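Local coordinates for Lactamase_B domain-containing protein (Pontibacter korlensis, PDB 6XFR), which probably hydrolyses beta-lactam antibiotics to substituted beta-amino acids, as a zinc-dependent class B1 metallo-beta-lactamase, at residues W79-E88 with A107-P115; V38-I47 with A126-V134. All coordinates share one frame; numbering follows the deposited sequence.

Contact 1: W79-E88 with A107-P115; sequences WHDDKLGGME and AAENSKGTP. With ZN (zinc ion), chain N; ZN (zinc ion), chain O; SO4 (sulfate ion), chain X.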
ATOM      1  N   TRP B  79      15.518 -18.137   6.328  1.00 40.84           N
ATOM      2  CA  TRP B  79      15.559 -18.892   7.581  1.00 44.85           C
ATOM      3  C   TRP B  79      15.377 -18.051   8.839  1.00 44.27           C
ATOM      4  O   TRP B  79      15.163 -18.631   9.909  1.00 48.33           O
ATOM      5  CB  TRP B  79      16.878 -19.667   7.705  1.00 42.96           C
ATOM      6  CG  TRP B  79      18.135 -18.848   7.777  1.00 44.23           C
ATOM      7  CD1 TRP B  79      18.907 -18.426   6.727  1.00 44.26           C
ATOM      8  CD2 TRP B  79      18.801 -18.401   8.962  1.00 50.83           C
ATOM      9  NE1 TRP B  79      20.013 -17.743   7.185  1.00 42.33           N
ATOM     10  CE2 TRP B  79      19.970 -17.707   8.553  1.00 48.37           C
ATOM     11  CE3 TRP B  79      18.528 -18.523  10.334  1.00 54.21           C
ATOM     12  CZ2 TRP B  79      20.859 -17.130   9.465  1.00 47.92           C
ATOM     13  CZ3 TRP B  79      19.418 -17.951  11.242  1.00 56.39           C
ATOM     14  CH2 TRP B  79      20.569 -17.260  10.799  1.00 49.82           C
ATOM     15  N   HIS B  80      15.353 -16.725   8.728  1.00 37.25           N
ATOM     16  CA  HIS B  80      15.321 -15.886   9.914  1.00 40.01           C
ATOM     17  C   HIS B  80      13.964 -15.936  10.620  1.00 41.57           C
ATOM     18  O   HIS B  80      12.918 -16.240  10.028  1.00 36.32           O
ATOM     19  CB  HIS B  80      15.662 -14.450   9.540  1.00 40.05           C
ATOM     20  CG  HIS B  80      17.125 -14.179   9.405  1.00 42.31           C
ATOM     21  ND1 HIS B  80      17.617 -13.141   8.643  1.00 42.55           N
ATOM     22  CD2 HIS B  80      18.204 -14.794   9.941  1.00 47.72           C
ATOM     23  CE1 HIS B  80      18.937 -13.127   8.714  1.00 49.22           C
ATOM     24  NE2 HIS B  80      19.320 -14.121   9.494  1.00 50.63           N
ATOM     25  N   ASP B  81      13.994 -15.573  11.906  1.00 46.06           N
ATOM     26  CA  ASP B  81      12.822 -15.724  12.762  1.00 49.75           C
ATOM     27  C   ASP B  81      11.645 -14.897  12.257  1.00 47.81           C
ATOM     28  O   ASP B  81      10.490 -15.331  12.356  1.00 42.39           O
ATOM     29  CB  ASP B  81      13.173 -15.347  14.204  1.00 57.69           C
ATOM     30  CG  ASP B  81      13.668 -16.546  15.044  1.00 62.90           C
ATOM     31  OD1 ASP B  81      14.037 -16.328  16.218  1.00 67.64           O
ATOM     32  OD2 ASP B  81      13.696 -17.696  14.546  1.00 62.73           O
ATOM     33  N   ASP B  82      11.915 -13.705  11.696  1.00 58.19           N
ATOM     34  CA  ASP B  82      10.839 -12.808  11.254  1.00 47.33           C
ATOM     35  C   ASP B  82      10.051 -13.375  10.081  1.00 43.95           C
ATOM     36  O   ASP B  82       8.875 -13.044   9.942  1.00 56.97           O
ATOM     37  CB  ASP B  82      11.382 -11.397  10.927  1.00 42.81           C
ATOM     38  CG  ASP B  82      12.241 -11.335   9.649  1.00 46.77           C
ATOM     39  OD1 ASP B  82      12.945 -12.304   9.314  1.00 52.46           O
ATOM     40  OD2 ASP B  82      12.266 -10.280   8.987  1.00 46.45           O
ATOM     41  N   LYS B  83      10.633 -14.259   9.272  1.00 40.60           N
ATOM     42  CA  LYS B  83       9.884 -14.918   8.207  1.00 42.32           C
ATOM     43  C   LYS B  83       9.585 -16.389   8.477  1.00 49.73           C
ATOM     44  O   LYS B  83       8.790 -16.982   7.735  1.00 42.84           O
ATOM     45  CB  LYS B  83      10.627 -14.806   6.858  1.00 37.36           C
ATOM     46  CG  LYS B  83      11.146 -13.376   6.518  1.00 40.02           C
ATOM     47  CD  LYS B  83      10.085 -12.418   5.957  1.00 29.03           C
ATOM     48  CE  LYS B  83       9.365 -11.688   7.102  1.00 41.62           C
ATOM     49  NZ  LYS B  83       8.266 -10.740   6.752  1.00 47.97           N
ATOM     50  N   LEU B  84      10.152 -16.989   9.534  1.00 55.79           N
ATOM     51  CA  LEU B  84       9.996 -18.431   9.735  1.00 53.51           C
ATOM     52  C   LEU B  84       9.857 -18.861  11.194  1.00 56.65           C
ATOM     53  O   LEU B  84       9.589 -20.043  11.436  1.00 46.18           O
ATOM     54  CB  LEU B  84      11.204 -19.151   9.108  1.00 50.59           C
ATOM     55  CG  LEU B  84      11.573 -20.571   9.488  1.00 51.32           C
ATOM     56  CD1 LEU B  84      10.782 -21.569   8.646  1.00 50.88           C
ATOM     57  CD2 LEU B  84      13.059 -20.738   9.301  1.00 49.45           C
ATOM     58  N   GLY B  85       9.961 -17.943  12.166  1.00 58.35           N
ATOM     59  CA  GLY B  85       9.909 -18.267  13.575  1.00 57.83           C
ATOM     60  C   GLY B  85       8.559 -18.735  14.089  1.00 56.80           C
ATOM     61  O   GLY B  85       8.435 -19.050  15.277  1.00 62.67           O
ATOM     62  N   GLY B  86       7.539 -18.769  13.235  1.00 47.48           N
ATOM     63  CA  GLY B  86       6.261 -19.297  13.651  1.00 38.77           C
ATOM     64  C   GLY B  86       5.994 -20.642  12.997  1.00 40.27           C
ATOM     65  O   GLY B  86       4.853 -21.114  12.991  1.00 41.14           O
ATOM     66  N   MET B  87       7.047 -21.266  12.443  1.00 36.77           N
ATOM     67  CA  MET B  87       6.911 -22.550  11.751  1.00 39.47           C
ATOM     68  C   MET B  87       6.412 -23.648  12.686  1.00 45.01           C
ATOM     69  O   MET B  87       5.503 -24.415  12.339  1.00 35.96           O
ATOM     70  CB  MET B  87       8.249 -22.952  11.140  1.00 36.40           C
ATOM     71  CG  MET B  87       8.370 -24.416  10.754  1.00 41.29           C
ATOM     72  SD  MET B  87       9.880 -24.774   9.806  1.00 45.00           S
ATOM     73  CE  MET B  87      11.174 -24.201  10.905  1.00 50.20           C
ATOM     74  N   GLU B  88       7.047 -23.783  13.852  1.00 39.90           N
ATOM     75  CA  GLU B  88       6.586 -24.755  14.837  1.00 45.21           C
ATOM     76  C   GLU B  88       5.097 -24.566  15.132  1.00 45.61           C
ATOM     77  O   GLU B  88       4.335 -25.539  15.205  1.00 43.64           O
ATOM     78  CB  GLU B  88       7.444 -24.649  16.098  1.00 47.06           C
ATOM     79  CG  GLU B  88       8.924 -24.892  15.784  1.00 57.37           C
ATOM     80  CD  GLU B  88       9.906 -24.148  16.712  1.00 80.70           C
ATOM     81  OE1 GLU B  88       9.470 -23.277  17.509  1.00 87.50           O
ATOM     82  OE2 GLU B  88      11.132 -24.436  16.629  1.00 86.96           O
ATOM     83  N   ALA B 107      18.429 -23.247   8.350  1.00 41.21           N
ATOM     84  CA  ALA B 107      17.613 -23.475   9.531  1.00 41.74           C
ATOM     85  C   ALA B 107      18.220 -24.556  10.429  1.00 49.59           C
ATOM     86  O   ALA B 107      18.288 -24.394  11.656  1.00 47.26           O
ATOM     87  CB  ALA B 107      16.196 -23.849   9.107  1.00 38.86           C
ATOM     88  N   ALA B 108      18.661 -25.675   9.842  1.00 46.85           N
ATOM     89  CA  ALA B 108      19.288 -26.713  10.657  1.00 54.62           C
ATOM     90  C   ALA B 108      20.556 -26.205  11.356  1.00 56.71           C
ATOM     91  O   ALA B 108      20.783 -26.502  12.538  1.00 57.21           O
ATOM     92  CB  ALA B 108      19.586 -27.946   9.799  1.00 48.51           C
ATOM     93  N   GLU B 109      21.370 -25.397  10.671  1.00 54.06           N
ATOM     94  CA  GLU B 109      22.598 -24.900  11.290  1.00 61.09           C
ATOM     95  C   GLU B 109      22.355 -23.832  12.347  1.00 63.31           C
ATOM     96  O   GLU B 109      23.285 -23.496  13.084  1.00 70.08           O
ATOM     97  CB  GLU B 109      23.531 -24.307  10.235  1.00 67.46           C
ATOM     98  CG  GLU B 109      24.147 -25.312   9.308  1.00 78.77           C
ATOM     99  CD  GLU B 109      24.963 -24.658   8.212  1.00 88.91           C
ATOM    100  OE1 GLU B 109      25.697 -23.687   8.493  1.00 94.58           O
ATOM    101  OE2 GLU B 109      24.861 -25.117   7.059  1.00 92.90           O
ATOM    102  N   ASN B 110      21.132 -23.326  12.476  1.00 65.41           N
ATOM    103  CA  ASN B 110      20.840 -22.252  13.415  1.00 61.13           C
ATOM    104  C   ASN B 110      19.714 -22.657  14.353  1.00 65.19           C
ATOM    105  O   ASN B 110      19.068 -21.793  14.946  1.00 69.29           O
ATOM    106  CB  ASN B 110      20.467 -20.962  12.675  1.00 53.49           C
ATOM    107  CG  ASN B 110      21.598 -20.422  11.818  1.00 53.44           C
ATOM    108  OD1 ASN B 110      22.526 -19.787  12.324  1.00 56.69           O
ATOM    109  ND2 ASN B 110      21.523 -20.661  10.516  1.00 50.63           N
ATOM    110  N   SER B 111      19.520 -23.965  14.528  1.00 65.97           N
ATOM    111  CA  SER B 111      18.519 -24.537  15.429  1.00 67.48           C
ATOM    112  C   SER B 111      17.113 -23.963  15.231  1.00 61.70           C
ATOM    113  O   SER B 111      16.339 -23.850  16.183  1.00 63.19           O
ATOM    114  CB  SER B 111      18.959 -24.374  16.887  1.00 73.49           C
ATOM    115  OG  SER B 111      20.029 -25.262  17.206  1.00 75.07           O
ATOM    116  N   LYS B 112      16.752 -23.655  13.982  1.00 59.97           N
ATOM    117  CA  LYS B 112      15.355 -23.444  13.610  1.00 56.46           C
ATOM    118  C   LYS B 112      14.699 -24.792  13.285  1.00 52.91           C
ATOM    119  O   LYS B 112      15.374 -25.813  13.107  1.00 57.80           O
ATOM    120  CB  LYS B 112      15.241 -22.505  12.404  1.00 56.67           C
ATOM    121  CG  LYS B 112      16.136 -21.253  12.408  1.00 59.18           C
ATOM    122  CD  LYS B 112      15.736 -20.241  13.483  1.00 60.85           C
ATOM    123  CE  LYS B 112      16.794 -19.173  13.648  1.00 64.92           C
ATOM    124  NZ  LYS B 112      16.875 -18.755  15.070  1.00 70.06           N
ATOM    125  N   GLY B 113      13.372 -24.808  13.194  1.00 43.62           N
ATOM    126  CA  GLY B 113      12.735 -26.076  12.863  1.00 46.89           C
ATOM    127  C   GLY B 113      13.147 -26.697  11.532  1.00 51.05           C
ATOM    128  O   GLY B 113      13.959 -26.130  10.798  1.00 57.82           O
ATOM    129  N   THR B 114      12.561 -27.846  11.192  1.00 46.67           N
ATOM    130  CA  THR B 114      12.780 -28.502   9.909  1.00 44.26           C
ATOM    131  C   THR B 114      11.536 -28.412   9.036  1.00 43.57           C
ATOM    132  O   THR B 114      10.455 -28.883   9.419  1.00 41.14           O
ATOM    133  CB  THR B 114      13.170 -29.963  10.100  1.00 57.21           C
ATOM    134  OG1 THR B 114      13.969 -30.100  11.279  1.00 70.74           O
ATOM    135  CG2 THR B 114      13.953 -30.441   8.897  1.00 60.94           C
ATOM    136  N   PRO B 115      11.643 -27.832   7.859  1.00 33.83           N
ATOM    137  CA  PRO B 115      10.532 -27.888   6.909  1.00 31.62           C
ATOM    138  C   PRO B 115      10.104 -29.326   6.640  1.00 36.73           C
ATOM    139  O   PRO B 115      10.877 -30.270   6.781  1.00 34.35           O
ATOM    140  CB  PRO B 115      11.126 -27.283   5.638  1.00 33.54           C
ATOM    141  CG  PRO B 115      12.416 -26.651   6.055  1.00 42.01           C
ATOM    142  CD  PRO B 115      12.869 -27.252   7.303  1.00 33.91           C
TER
HETATM  143 ZN    ZN N 302      16.124 -11.896   7.557  1.00 44.98          ZN
HETATM  144 ZN    ZN O 303      13.880  -9.039   8.048  1.00 58.41          ZN
HETATM  145  S   SO4 X 312      15.463 -10.869  12.190  1.00110.46           S
HETATM  146  O1  SO4 X 312      15.151 -10.694  10.768  1.00110.40           O
HETATM  147  O2  SO4 X 312      15.504  -9.529  12.802  1.00110.90           O
HETATM  148  O3  SO4 X 312      16.752 -11.543  12.318  1.00111.65           O
HETATM  149  O4  SO4 X 312      14.486 -11.724  12.869  1.00104.87           O
HETATM  150  O   HOH W   1      15.524  -7.435   7.802  1.00 24.48           O
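Trp79 lays its indole against the side-chain amide of Asn110, the two planes only 6° apart, so that the amide stacks flat over the benzo half of the ring; Asn110 CG stands 3.3 Å from Trp79 CZ3. The opposite face of the indole is met, off-centre, by the imidazole of its own neighbour His80. At the ring edge and in its plane comes the aliphatic part of Lys112, with CE 3.8 Å from Trp79 CZ3. A bend at chi2 (-68°) turns the Lys112 chain along the indole edge, and its NZ ends beside Asp81; NZ and Asp81 OD2, 3.4 Å apart, form a salt bridge that is weak as a hydrogen bond. Next to this, Leu84 CD2 lies against Ala107 CB (4.4 Å) and the CB of Lys112, while Met87 SD lies 4.0 Å from Pro115 N.

The next shell sets these groups in place. Asn110 ND2 donates to the carbonyl of Leu106, which fixes the turn of the stacked amide. Ala107 O accepts from the backbone N of both Asn110 and Lys112, and so shapes the loop at the end of helix 101-109. On the other segment, His80 is the N-cap of helix 81-84.

Away from the loop, His80 ND1 binds one zinc ion at 2.2 Å together with His78 and His141, and Asp82 OD2 binds the second at 2.2 Å with Cys160, His202 and a water. A sulfate, probably from the crystallisation liquor, lies beside both residues. This is the HxHxD zinc-binding motif of metallo-beta-lactamases, here with the loop after helix 101-109 packed against Trp79 and Asp81, the two residues between its ligands.

Contact 2: V38-I47 with A126-V134; sequences VSTKEGAVLI and AIGGQQLEV. With ZN (zinc ion), chain T.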
ATOM      1  N   VAL B  38      -2.948 -15.573   0.918  1.00 27.45           N
ATOM      2  CA  VAL B  38      -3.679 -15.679  -0.338  1.00 25.42           C
ATOM      3  C   VAL B  38      -4.815 -16.679  -0.185  1.00 35.99           C
ATOM      4  O   VAL B  38      -4.600 -17.829   0.224  1.00 41.60           O
ATOM      5  CB  VAL B  38      -2.740 -16.024  -1.502  1.00 22.46           C
ATOM      6  CG1 VAL B  38      -3.523 -16.038  -2.803  1.00 23.99           C
ATOM      7  CG2 VAL B  38      -1.677 -14.940  -1.567  1.00 32.22           C
ATOM      8  N   SER B  39      -6.021 -16.228  -0.515  1.00 27.82           N
ATOM      9  CA  SER B  39      -7.216 -17.056  -0.448  1.00 29.47           C
ATOM     10  C   SER B  39      -7.474 -17.671  -1.814  1.00 25.63           C
ATOM     11  O   SER B  39      -7.346 -16.993  -2.834  1.00 30.50           O
ATOM     12  CB  SER B  39      -8.424 -16.234   0.013  1.00 31.46           C
ATOM     13  OG  SER B  39      -9.507 -17.094   0.340  1.00 38.18           O
ATOM     14  N   THR B  40      -7.772 -18.966  -1.838  1.00 27.53           N
ATOM     15  CA  THR B  40      -8.052 -19.674  -3.085  1.00 30.15           C
ATOM     16  C   THR B  40      -9.358 -20.415  -2.906  1.00 32.06           C
ATOM     17  O   THR B  40      -9.944 -20.426  -1.818  1.00 31.51           O
ATOM     18  CB  THR B  40      -6.923 -20.644  -3.527  1.00 31.92           C
ATOM     19  OG1 THR B  40      -7.058 -21.896  -2.859  1.00 33.56           O
ATOM     20  CG2 THR B  40      -5.540 -20.085  -3.214  1.00 30.13           C
ATOM     21  N   LYS B  41      -9.842 -20.990  -3.999  1.00 36.40           N
ATOM     22  CA  LYS B  41     -11.078 -21.732  -3.900  1.00 37.31           C
ATOM     23  C   LYS B  41     -10.906 -22.988  -3.083  1.00 41.37           C
ATOM     24  O   LYS B  41     -11.908 -23.575  -2.689  1.00 45.82           O
ATOM     25  CB  LYS B  41     -11.579 -22.124  -5.294  1.00 40.84           C
ATOM     26  CG  LYS B  41     -12.042 -20.928  -6.126  1.00 56.79           C
ATOM     27  CD  LYS B  41     -12.316 -21.280  -7.591  1.00 63.46           C
ATOM     28  CE  LYS B  41     -11.507 -20.377  -8.517  1.00 68.40           C
ATOM     29  NZ  LYS B  41     -11.588 -18.945  -8.075  1.00 68.53           N
ATOM     30  N   GLU B  42      -9.669 -23.362  -2.741  1.00 45.20           N
ATOM     31  CA  GLU B  42      -9.405 -24.670  -2.136  1.00 52.37           C
ATOM     32  C   GLU B  42      -8.553 -24.574  -0.881  1.00 41.63           C
ATOM     33  O   GLU B  42      -7.948 -25.564  -0.488  1.00 51.82           O
ATOM     34  CB  GLU B  42      -8.731 -25.630  -3.127  1.00 51.36           C
ATOM     35  CG  GLU B  42      -9.682 -26.259  -4.118  1.00 60.47           C
ATOM     36  CD  GLU B  42     -11.036 -26.603  -3.499  1.00 74.17           C
ATOM     37  OE1 GLU B  42     -11.080 -27.357  -2.506  1.00 82.34           O
ATOM     38  OE2 GLU B  42     -12.070 -26.132  -4.021  1.00 82.29           O
ATOM     39  N   GLY B  43      -8.471 -23.409  -0.260  1.00 35.58           N
ATOM     40  CA  GLY B  43      -7.664 -23.214   0.924  1.00 34.34           C
ATOM     41  C   GLY B  43      -6.800 -21.978   0.797  1.00 44.99           C
ATOM     42  O   GLY B  43      -6.710 -21.342  -0.255  1.00 36.66           O
ATOM     43  N   ALA B  44      -6.137 -21.660   1.905  1.00 41.66           N
ATOM     44  CA  ALA B  44      -5.325 -20.457   1.999  1.00 36.68           C
ATOM     45  C   ALA B  44      -3.846 -20.799   1.931  1.00 36.49           C
ATOM     46  O   ALA B  44      -3.406 -21.863   2.375  1.00 39.98           O
ATOM     47  CB  ALA B  44      -5.634 -19.671   3.281  1.00 26.95           C
ATOM     48  N   VAL B  45      -3.088 -19.896   1.336  1.00 34.43           N
ATOM     49  CA  VAL B  45      -1.643 -20.017   1.281  1.00 28.08           C
ATOM     50  C   VAL B  45      -1.029 -18.952   2.160  1.00 24.89           C
ATOM     51  O   VAL B  45      -1.486 -17.803   2.186  1.00 26.07           O
ATOM     52  CB  VAL B  45      -1.096 -19.924  -0.144  1.00 27.40           C
ATOM     53  CG1 VAL B  45       0.411 -19.765  -0.100  1.00 28.03           C
ATOM     54  CG2 VAL B  45      -1.501 -21.155  -0.871  1.00 30.30           C
ATOM     55  N   LEU B  46      -0.001 -19.357   2.888  1.00 26.15           N
ATOM     56  CA  LEU B  46       0.710 -18.533   3.845  1.00 28.79           C
ATOM     57  C   LEU B  46       2.095 -18.279   3.278  1.00 25.82           C
ATOM     58  O   LEU B  46       2.818 -19.224   2.961  1.00 36.28           O
ATOM     59  CB  LEU B  46       0.798 -19.254   5.185  1.00 35.75           C
ATOM     60  CG  LEU B  46       0.819 -18.387   6.407  1.00 33.04           C
ATOM     61  CD1 LEU B  46      -0.206 -17.291   6.198  1.00 25.12           C
ATOM     62  CD2 LEU B  46       0.469 -19.275   7.552  1.00 31.86           C
ATOM     63  N   ILE B  47       2.415 -17.026   3.035  1.00 32.17           N
ATOM     64  CA  ILE B  47       3.765 -16.637   2.651  1.00 40.66           C
ATOM     65  C   ILE B  47       4.353 -15.919   3.856  1.00 43.56           C
ATOM     66  O   ILE B  47       3.969 -14.778   4.156  1.00 43.07           O
ATOM     67  CB  ILE B  47       3.795 -15.775   1.381  1.00 39.51           C
ATOM     68  CG1 ILE B  47       3.042 -16.477   0.250  1.00 30.56           C
ATOM     69  CG2 ILE B  47       5.241 -15.493   0.967  1.00 39.34           C
ATOM     70  CD1 ILE B  47       3.568 -17.806  -0.067  1.00 27.72           C
ATOM     71  N   ALA B 126       0.033 -24.236  -8.510  1.00 29.65           N
ATOM     72  CA  ALA B 126      -1.279 -23.639  -8.386  1.00 32.94           C
ATOM     73  C   ALA B 126      -2.121 -24.402  -7.381  1.00 32.12           C
ATOM     74  O   ALA B 126      -2.126 -25.637  -7.358  1.00 43.47           O
ATOM     75  CB  ALA B 126      -1.982 -23.561  -9.753  1.00 28.45           C
ATOM     76  N   ILE B 127      -2.859 -23.638  -6.580  1.00 29.20           N
ATOM     77  CA  ILE B 127      -3.858 -24.142  -5.648  1.00 30.78           C
ATOM     78  C   ILE B 127      -5.119 -23.288  -5.775  1.00 28.99           C
ATOM     79  O   ILE B 127      -5.052 -22.058  -5.719  1.00 34.99           O
ATOM     80  CB  ILE B 127      -3.341 -24.106  -4.204  1.00 28.38           C
ATOM     81  CG1 ILE B 127      -2.068 -24.932  -4.077  1.00 34.80           C
ATOM     82  CG2 ILE B 127      -4.404 -24.589  -3.259  1.00 24.56           C
ATOM     83  CD1 ILE B 127      -1.450 -24.842  -2.667  1.00 37.36           C
ATOM     84  N   GLY B 128      -6.265 -23.940  -5.920  1.00 33.40           N
ATOM     85  CA  GLY B 128      -7.565 -23.274  -5.920  1.00 34.51           C
ATOM     86  C   GLY B 128      -7.735 -22.186  -6.954  1.00 40.82           C
ATOM     87  O   GLY B 128      -8.359 -21.154  -6.671  1.00 51.91           O
ATOM     88  N   GLY B 129      -7.221 -22.405  -8.161  1.00 39.74           N
ATOM     89  CA  GLY B 129      -7.256 -21.411  -9.208  1.00 30.23           C
ATOM     90  C   GLY B 129      -6.172 -20.361  -9.119  1.00 32.29           C
ATOM     91  O   GLY B 129      -6.056 -19.524 -10.022  1.00 44.33           O
ATOM     92  N   GLN B 130      -5.384 -20.364  -8.060  1.00 28.35           N
ATOM     93  CA  GLN B 130      -4.401 -19.332  -7.812  1.00 31.40           C
ATOM     94  C   GLN B 130      -3.016 -19.877  -8.141  1.00 34.14           C
ATOM     95  O   GLN B 130      -2.636 -20.936  -7.635  1.00 36.10           O
ATOM     96  CB  GLN B 130      -4.472 -18.902  -6.354  1.00 26.91           C
ATOM     97  CG  GLN B 130      -3.410 -17.886  -5.989  1.00 31.68           C
ATOM     98  CD  GLN B 130      -3.747 -16.483  -6.454  1.00 35.89           C
ATOM     99  OE1 GLN B 130      -4.827 -15.964  -6.191  1.00 45.89           O
ATOM    100  NE2 GLN B 130      -2.820 -15.864  -7.135  1.00 38.68           N
ATOM    101  N   GLN B 131      -2.259 -19.167  -8.973  1.00 24.88           N
ATOM    102  CA  GLN B 131      -0.920 -19.614  -9.295  1.00 24.93           C
ATOM    103  C   GLN B 131       0.131 -18.755  -8.610  1.00 23.43           C
ATOM    104  O   GLN B 131      -0.037 -17.556  -8.448  1.00 46.65           O
ATOM    105  CB  GLN B 131      -0.698 -19.706 -10.810  1.00 31.12           C
ATOM    106  CG  GLN B 131      -0.955 -18.535 -11.667  1.00 41.92           C
ATOM    107  CD  GLN B 131      -0.355 -18.744 -13.070  1.00 57.67           C
ATOM    108  OE1 GLN B 131       0.283 -19.792 -13.333  1.00 58.28           O
ATOM    109  NE2 GLN B 131      -0.508 -17.727 -13.961  1.00 53.27           N
ATOM    110  N   LEU B 132       1.179 -19.400  -8.143  1.00 42.08           N
ATOM    111  CA  LEU B 132       2.268 -18.782  -7.409  1.00 34.44           C
ATOM    112  C   LEU B 132       3.580 -19.256  -8.008  1.00 35.63           C
ATOM    113  O   LEU B 132       3.712 -20.417  -8.414  1.00 43.81           O
ATOM    114  CB  LEU B 132       2.223 -19.152  -5.919  1.00 30.72           C
ATOM    115  CG  LEU B 132       0.989 -18.818  -5.063  1.00 29.15           C
ATOM    116  CD1 LEU B 132      -0.101 -19.895  -5.178  1.00 24.35           C
ATOM    117  CD2 LEU B 132       1.369 -18.580  -3.595  1.00 18.95           C
ATOM    118  N   GLU B 133       4.547 -18.359  -8.042  1.00 31.20           N
ATOM    119  CA  GLU B 133       5.894 -18.651  -8.496  1.00 26.05           C
ATOM    120  C   GLU B 133       6.827 -18.372  -7.341  1.00 23.40           C
ATOM    121  O   GLU B 133       6.636 -17.400  -6.609  1.00 27.64           O
ATOM    122  CB  GLU B 133       6.265 -17.800  -9.693  1.00 26.47           C
ATOM    123  CG  GLU B 133       5.316 -18.039 -10.850  1.00 40.31           C
ATOM    124  CD  GLU B 133       5.556 -17.127 -12.054  1.00 46.63           C
ATOM    125  OE1 GLU B 133       6.392 -16.196 -11.960  1.00 47.66           O
ATOM    126  OE2 GLU B 133       4.910 -17.362 -13.106  1.00 46.40           O
ATOM    127  N   VAL B 134       7.775 -19.259  -7.110  1.00 23.61           N
ATOM    128  CA  VAL B 134       8.801 -18.993  -6.122  1.00 23.31           C
ATOM    129  C   VAL B 134      10.120 -18.916  -6.868  1.00 25.22           C
ATOM    130  O   VAL B 134      10.341 -19.665  -7.820  1.00 37.46           O
ATOM    131  CB  VAL B 134       8.785 -20.036  -4.991  1.00 22.61           C
ATOM    132  CG1 VAL B 134       9.631 -19.559  -3.807  1.00 22.44           C
ATOM    133  CG2 VAL B 134       7.368 -20.199  -4.528  1.00 21.34           C
TER
HETATM  134 ZN    ZN T 308      -0.611 -15.382  -9.648  1.00263.95          ZN
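Lys41 meets the tight turn Ile127-Gln130 through the one hydrogen bond between these segments: Lys41 N donates to Gly128 O at 3.1 Å, nearly straight at 169°, in the carbonyl plane and on a lone pair. The same carbonyl oxygen is skirted by the lysine chain, whose CB lies 3.6 Å from Gly128 O.

Within 38-47, the Thr40 hydroxyl is used twice. Placed between the backbone N and the carbonyl carbon (chi1 83°), OG1 accepts from Glu42 N at 3.0 Å, an ST turn, and donates to Gly43 O at 2.7 Å. Both bonds brace the type I turn 40-43, which faces the type I' turn 127-130, where Gly128 and Gly129 take positive phi and Gly128 CA sits close to the threonine hydroxyl.

Apolar contacts continue from the turns into the interface of the two sheets. Thr40 CG2 packs on Gln130 CB at 3.5 Å, and Val38 CG1 lies across the Gln130 side chain, whose amide oxygen is bound by Gln153. Val45 divides its branches: CG2 faces Ile127 CD1, while CG1 meets Leu132 CD2 tip to tip at 3.8 Å. Ile47 CD1 touches the same leucine methyl at 4.2 Å. Leu150 of strand 147-150 adjoins both Val38 and Leu132.

Next to Gln130, Gln131 O holds a zinc ion at 2.5 Å, a site that also involves Pro151 and Gln152. Two hairpins, one from each mixed sheet, thus pack face to face, as in the central beta-sandwich of the alpha-beta/beta-alpha metallo-beta-lactamase fold.

Contact 1 and contact 2 lie about 22 Å apart between centres, and their nearest atoms, about 6 Å apart, do not touch. Along the chain the order is 38-47, 79-88, 107-115, 126-134, so contact 2 joins the outer pair of segments and contact 1 the inner pair. Strand 43-47 runs parallel to strand 71-75 in the first mixed sheet, and the chain leaves strand 71-75 for segment 79-88. Contact 2 joins the two mixed sheets, with the side chain of Ile47 about 10 Å from that of the zinc ligand His78, while contact 1 supplies a ligand to each of the paired zinc ions, from helix and loop segments outside the sheets.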